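Local atomic coordinates of transmembrane protease (Mus musculus, PDB entry 2E7V), a protein that is probably a membrane-anchored serine endopeptidase, represented here by its extracellular SEA domain, a non-catalytic module. Residues A[43-48]-A[52-57]; A[61-66]-A[70-75]. All blocks are in the same frame, centred on the assembly; numbering follows the deposited sequence.

Following the chain from its N terminus, contact 1 comes first: the end of helix 28-46 turns through a short loop, and residues 43-48 meet residues 52-57 where strand 54-65 begins. Contact 2 opens only after contact 1 has closed, when the same strand reaches residues 61-66, turns, and pairs with residues 70-75 of strand 68-78. The two are therefore in series, neither nested nor crossed, with centres about 20 Å apart on opposite sides of the chain's centre. Contact 1 ties helix to sheet; contact 2 ties strand to strand. They touch where Thr-57 OG1 probably hydrogen-bonds to Val-74 O and Phe-45 packs on Met-75.

Contact 1 of 2, residues A[43-48]-A[52-57]; sequences DEFRGS and SEFIRT
The carbonyl oxygen of Phe-54 receives a hydrogen bond from a water, 2.7 Å from Phe-54 O to the water oxygen, and the same water accepts one from Arg-46 NH1 at 3.1 Å. It lies at the edge of the guanidinium, in its plane, and its two bonds link the last turn of the helix to the strand. A bend at chi2 (-58°) carries the Arg-46 chain across to Phe-54; there CD1 of the Phe-54 ring sits over the centre of one guanidinium face, 4.0 Å from Arg-46 CZ. The two planes stand 82° apart, with the ring presenting its edge to the cation. Phe-45 CB lies over a face of the Phe-54 ring as a CH-pi contact, 3.6 Å from Phe-54 CG; Arg-56 N lies on the opposite face. The two phenyl planes are almost parallel, 2° apart, but slid so far that they barely overlap, with centroids separated by 4.9 Å. Where the chain leaves the helix, Ser-48 OG donates a hydrogen bond to Phe-45 O at 2.7 Å. Phe-45 also packs on Val-95 and Leu-96 of helix 85-96 and edge-to-face with Phe-77. Ile-55 and Arg-56 both bond through their backbones to Lys-76 of strand 68-78, a classic beta bulge. Phe-54 also touches Thr-42, and the contact closes the helix-to-strand turn of the SEA domain, where helix 28-46 lies on the sheet.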
loop_
_atom_site.group_PDB
_atom_site.type_symbol
_atom_site.label_atom_id
_atom_site.label_comp_id
_atom_site.label_asym_id
_atom_site.label_seq_id
_atom_site.Cartn_x
_atom_site.Cartn_y
_atom_site.Cartn_z
ATOM N N ASP A 43 7.964 5.667 0.232
ATOM C CA ASP A 43 8.439 6.526 1.319
ATOM C C ASP A 43 8.619 5.742 2.632
ATOM O O ASP A 43 9.595 5.948 3.351
ATOM C CB ASP A 43 7.462 7.677 1.569
ATOM C CG ASP A 43 7.518 8.745 0.490
ATOM O OD1 ASP A 43 6.552 9.532 0.396
ATOM O OD2 ASP A 43 8.521 8.813 -0.254
ATOM N N GLU A 44 7.678 4.857 2.950
ATOM C CA GLU A 44 7.784 4.082 4.185
ATOM C C GLU A 44 9.029 3.197 4.206
ATOM O O GLU A 44 9.767 3.172 5.192
ATOM C CB GLU A 44 6.547 3.202 4.392
ATOM C CG GLU A 44 5.276 3.963 4.708
ATOM C CD GLU A 44 5.440 4.929 5.863
ATOM O OE1 GLU A 44 6.115 4.571 6.855
ATOM O OE2 GLU A 44 4.884 6.047 5.782
ATOM N N PHE A 45 9.271 2.465 3.126
ATOM C CA PHE A 45 10.440 1.596 3.113
ATOM C C PHE A 45 11.734 2.387 3.070
ATOM O O PHE A 45 12.736 1.961 3.647
ATOM C CB PHE A 45 10.375 0.609 1.954
ATOM C CG PHE A 45 9.345 -0.468 2.144
ATOM C CD1 PHE A 45 8.107 -0.389 1.516
ATOM C CD2 PHE A 45 9.610 -1.554 2.970
ATOM C CE1 PHE A 45 7.149 -1.378 1.706
ATOM C CE2 PHE A 45 8.658 -2.552 3.168
ATOM C CZ PHE A 45 7.422 -2.462 2.532
ATOM N N ARG A 46 11.712 3.529 2.390
ATOM C CA ARG A 46 12.895 4.380 2.308
ATOM C C ARG A 46 13.256 4.837 3.716
ATOM O O ARG A 46 14.424 5.079 4.024
ATOM C CB ARG A 46 12.625 5.602 1.416
ATOM C CG ARG A 46 12.599 5.308 -0.081
ATOM C CD ARG A 46 13.907 4.697 -0.562
ATOM N NE ARG A 46 13.825 4.267 -1.957
ATOM C CZ ARG A 46 14.498 3.236 -2.463
ATOM N NH1 ARG A 46 15.308 2.524 -1.686
ATOM N NH2 ARG A 46 14.357 2.910 -3.743
ATOM N N GLY A 47 12.242 4.953 4.567
ATOM C CA GLY A 47 12.467 5.361 5.944
ATOM C C GLY A 47 12.350 4.189 6.903
ATOM O O GLY A 47 11.761 4.320 7.972
ATOM N N SER A 48 12.914 3.042 6.531
ATOM C CA SER A 48 12.846 1.849 7.375
ATOM C C SER A 48 14.173 1.079 7.378
ATOM O O SER A 48 15.131 1.484 6.726
ATOM C CB SER A 48 11.734 0.923 6.870
ATOM O OG SER A 48 12.159 0.242 5.702
ATOM N N SER A 52 17.829 -0.277 2.248
ATOM C CA SER A 52 18.838 -0.737 1.295
ATOM C C SER A 52 18.378 -1.930 0.463
ATOM O O SER A 52 18.952 -2.213 -0.580
ATOM C CB SER A 52 20.129 -1.116 2.022
ATOM O OG SER A 52 19.951 -2.297 2.790
ATOM N N GLU A 53 17.343 -2.624 0.921
ATOM C CA GLU A 53 16.839 -3.795 0.203
ATOM C C GLU A 53 15.642 -3.520 -0.708
ATOM O O GLU A 53 15.476 -4.194 -1.719
ATOM C CB GLU A 53 16.451 -4.906 1.190
ATOM C CG GLU A 53 17.590 -5.464 2.053
ATOM C CD GLU A 53 17.742 -4.736 3.375
ATOM O OE1 GLU A 53 18.560 -5.178 4.201
ATOM O OE2 GLU A 53 17.046 -3.723 3.594
ATOM N N PHE A 54 14.790 -2.567 -0.340
ATOM C CA PHE A 54 13.615 -2.242 -1.153
ATOM C C PHE A 54 14.020 -1.665 -2.514
ATOM O O PHE A 54 14.805 -0.724 -2.581
ATOM C CB PHE A 54 12.717 -1.249 -0.396
ATOM C CG PHE A 54 11.538 -0.741 -1.196
ATOM C CD1 PHE A 54 11.624 0.456 -1.907
ATOM C CD2 PHE A 54 10.344 -1.458 -1.243
ATOM C CE1 PHE A 54 10.539 0.935 -2.656
ATOM C CE2 PHE A 54 9.254 -0.986 -1.989
ATOM C CZ PHE A 54 9.357 0.212 -2.697
ATOM N N ILE A 55 13.501 -2.242 -3.594
ATOM C CA ILE A 55 13.825 -1.758 -4.933
ATOM C C ILE A 55 12.729 -0.862 -5.475
ATOM O O ILE A 55 12.983 0.294 -5.801
ATOM C CB ILE A 55 14.066 -2.918 -5.929
ATOM C CG1 ILE A 55 15.287 -3.726 -5.485
ATOM C CG2 ILE A 55 14.323 -2.349 -7.343
ATOM C CD1 ILE A 55 15.604 -4.895 -6.376
ATOM N N ARG A 56 11.510 -1.392 -5.574
ATOM C CA ARG A 56 10.387 -0.600 -6.063
ATOM C C ARG A 56 9.061 -1.332 -5.880
ATOM O O ARG A 56 9.017 -2.547 -5.642
ATOM C CB ARG A 56 10.575 -0.257 -7.542
ATOM C CG ARG A 56 10.608 -1.476 -8.435
ATOM C CD ARG A 56 10.777 -1.126 -9.902
ATOM N NE ARG A 56 11.409 -2.247 -10.581
ATOM C CZ ARG A 56 12.723 -2.412 -10.678
ATOM N NH1 ARG A 56 13.541 -1.516 -10.152
ATOM N NH2 ARG A 56 13.216 -3.486 -11.277
ATOM N N THR A 57 7.977 -0.578 -6.002
ATOM C CA THR A 57 6.642 -1.133 -5.843
ATOM C C THR A 57 5.701 -0.647 -6.936
ATOM O O THR A 57 5.962 0.348 -7.623
ATOM C CB THR A 57 6.053 -0.738 -4.481
ATOM O OG1 THR A 57 4.828 -1.445 -4.256
ATOM C CG2 THR A 57 5.781 0.763 -4.434
HETATM O O HOH W 1 17.239 0.331 -2.624
#

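Contact 2 of 2, residues A[61-66]-A[70-75]; sequences KLRKEG and VADVVM
Arg-63 grips the carboxylate of Asp-72 side-on with two nitrogens: NE donates to Asp-72 OD2 at 2.6 Å, and NH2 donates to Asp-72 OD1 at 2.7 Å. The guanidinium and carboxylate are nearly coplanar, 25° apart, and OD1 offers its syn lone pair. A bend at chi3 (-65°) turns the Arg-63 head toward the neighbouring strand. On the same guanidinium, NH1 makes a longer salt bridge to Glu-65 OE1, 3.3 Å away, so that two acids hold its rotation. Val-70 lies beside it, CG1 against Arg-63 NH2 and CG2 3.3 Å from Glu-65 OE2. Lys-61, paired with Asp-72, lies side by side with it and sets CG 3.4 Å from Asp-72 OD2. Across the sheet from these groups, Leu-62 CD2 packs 3.5 Å from Ala-71 CB, and Leu-62 leans on Tyr-30 and Ser-34 of helix 28-46. Backbone hydrogen bonds pair Arg-63 with Val-70, two of them, and Asp-72 N donates to Lys-61 O at 2.9 Å. Ser-10 OG, from strand 4-14, hydrogen-bonds to Asp-72 OD1 as a second partner. The whole is an antiparallel beta hairpin, salt-bridged on one face and helix-packed on the other, in the alpha/beta sandwich of a SEA domain.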
loop_
_atom_site.group_PDB
_atom_site.type_symbol
_atom_site.label_atom_id
_atom_site.label_comp_id
_atom_site.label_asym_id
_atom_site.label_seq_id
_atom_site.Cartn_x
_atom_site.Cartn_y
_atom_site.Cartn_z
ATOM N N LYS A 61 -3.295 -3.615 -9.767
ATOM C CA LYS A 61 -4.679 -3.331 -10.094
ATOM C C LYS A 61 -5.478 -2.857 -8.898
ATOM O O LYS A 61 -5.126 -3.125 -7.740
ATOM C CB LYS A 61 -5.355 -4.540 -10.744
ATOM C CG LYS A 61 -6.020 -5.521 -9.823
ATOM C CD LYS A 61 -6.984 -6.381 -10.633
ATOM C CE LYS A 61 -8.000 -5.511 -11.373
ATOM N NZ LYS A 61 -8.932 -6.290 -12.248
ATOM N N LEU A 62 -6.530 -2.104 -9.195
ATOM C CA LEU A 62 -7.426 -1.566 -8.185
ATOM C C LEU A 62 -8.709 -2.345 -8.334
ATOM O O LEU A 62 -9.271 -2.432 -9.424
ATOM C CB LEU A 62 -7.692 -0.080 -8.433
ATOM C CG LEU A 62 -6.469 0.818 -8.254
ATOM C CD1 LEU A 62 -6.815 2.260 -8.623
ATOM C CD2 LEU A 62 -5.983 0.722 -6.807
ATOM N N ARG A 63 -9.167 -2.931 -7.245
ATOM C CA ARG A 63 -10.380 -3.708 -7.312
ATOM C C ARG A 63 -11.438 -3.091 -6.444
ATOM O O ARG A 63 -11.151 -2.349 -5.505
ATOM C CB ARG A 63 -10.113 -5.168 -6.893
ATOM C CG ARG A 63 -9.307 -5.942 -7.922
ATOM C CD ARG A 63 -9.070 -7.402 -7.537
ATOM N NE ARG A 63 -8.238 -7.534 -6.345
ATOM C CZ ARG A 63 -8.706 -7.650 -5.105
ATOM N NH1 ARG A 63 -10.014 -7.655 -4.879
ATOM N NH2 ARG A 63 -7.861 -7.768 -4.088
ATOM N N LYS A 64 -12.677 -3.385 -6.791
ATOM C CA LYS A 64 -13.812 -2.902 -6.041
ATOM C C LYS A 64 -14.291 -4.006 -5.108
ATOM O O LYS A 64 -14.525 -5.134 -5.535
ATOM C CB LYS A 64 -14.929 -2.504 -7.008
ATOM C CG LYS A 64 -16.328 -2.557 -6.422
ATOM C CD LYS A 64 -17.378 -2.235 -7.482
ATOM C CE LYS A 64 -17.174 -3.077 -8.741
ATOM N NZ LYS A 64 -17.007 -4.529 -8.426
ATOM N N GLU A 65 -14.397 -3.682 -3.828
ATOM C CA GLU A 65 -14.896 -4.610 -2.820
ATOM C C GLU A 65 -15.949 -3.806 -2.074
ATOM O O GLU A 65 -15.631 -2.798 -1.436
ATOM C CB GLU A 65 -13.783 -5.062 -1.866
ATOM C CG GLU A 65 -12.843 -6.093 -2.479
ATOM C CD GLU A 65 -11.972 -6.797 -1.450
ATOM O OE1 GLU A 65 -11.225 -7.717 -1.847
ATOM O OE2 GLU A 65 -12.030 -6.438 -0.253
ATOM N N GLY A 66 -17.202 -4.243 -2.164
ATOM C CA GLY A 66 -18.275 -3.499 -1.534
ATOM C C GLY A 66 -18.378 -2.248 -2.385
ATOM O O GLY A 66 -18.572 -2.341 -3.596
ATOM N N VAL A 70 -9.768 -1.726 -3.160
ATOM C CA VAL A 70 -8.673 -2.561 -2.676
ATOM C C VAL A 70 -7.614 -2.533 -3.760
ATOM O O VAL A 70 -7.932 -2.657 -4.943
ATOM C CB VAL A 70 -9.082 -4.022 -2.444
ATOM C CG1 VAL A 70 -7.828 -4.875 -2.262
ATOM C CG2 VAL A 70 -9.945 -4.132 -1.215
ATOM N N ALA A 71 -6.361 -2.356 -3.359
ATOM C CA ALA A 71 -5.269 -2.302 -4.317
ATOM C C ALA A 71 -4.356 -3.517 -4.189
ATOM O O ALA A 71 -3.892 -3.841 -3.094
ATOM C CB ALA A 71 -4.470 -1.024 -4.113
ATOM N N ASP A 72 -4.136 -4.216 -5.295
ATOM C CA ASP A 72 -3.226 -5.352 -5.267
ATOM C C ASP A 72 -1.875 -4.732 -5.609
ATOM O O ASP A 72 -1.698 -4.140 -6.677
ATOM C CB ASP A 72 -3.624 -6.421 -6.280
ATOM C CG ASP A 72 -5.000 -7.003 -5.996
ATOM O OD1 ASP A 72 -5.366 -7.143 -4.807
ATOM O OD2 ASP A 72 -5.713 -7.323 -6.960
ATOM N N VAL A 73 -0.944 -4.864 -4.671
ATOM C CA VAL A 73 0.388 -4.265 -4.762
ATOM C C VAL A 73 1.548 -5.261 -4.746
ATOM O O VAL A 73 1.583 -6.179 -3.910
ATOM C CB VAL A 73 0.580 -3.277 -3.570
ATOM C CG1 VAL A 73 1.974 -2.640 -3.600
ATOM C CG2 VAL A 73 -0.513 -2.224 -3.596
ATOM N N VAL A 74 2.496 -5.081 -5.662
ATOM C CA VAL A 74 3.675 -5.944 -5.714
ATOM C C VAL A 74 4.851 -5.129 -5.173
ATOM O O VAL A 74 4.980 -3.947 -5.488
ATOM C CB VAL A 74 4.019 -6.393 -7.165
ATOM C CG1 VAL A 74 5.424 -6.988 -7.204
ATOM C CG2 VAL A 74 3.021 -7.445 -7.651
ATOM N N MET A 75 5.683 -5.755 -4.348
ATOM C CA MET A 75 6.854 -5.092 -3.785
ATOM C C MET A 75 8.081 -5.953 -4.072
ATOM O O MET A 75 8.071 -7.169 -3.806
ATOM C CB MET A 75 6.695 -4.890 -2.264
ATOM C CG MET A 75 5.577 -3.913 -1.850
ATOM S SD MET A 75 5.011 -4.177 -0.118
ATOM C CE MET A 75 4.011 -5.629 -0.389
#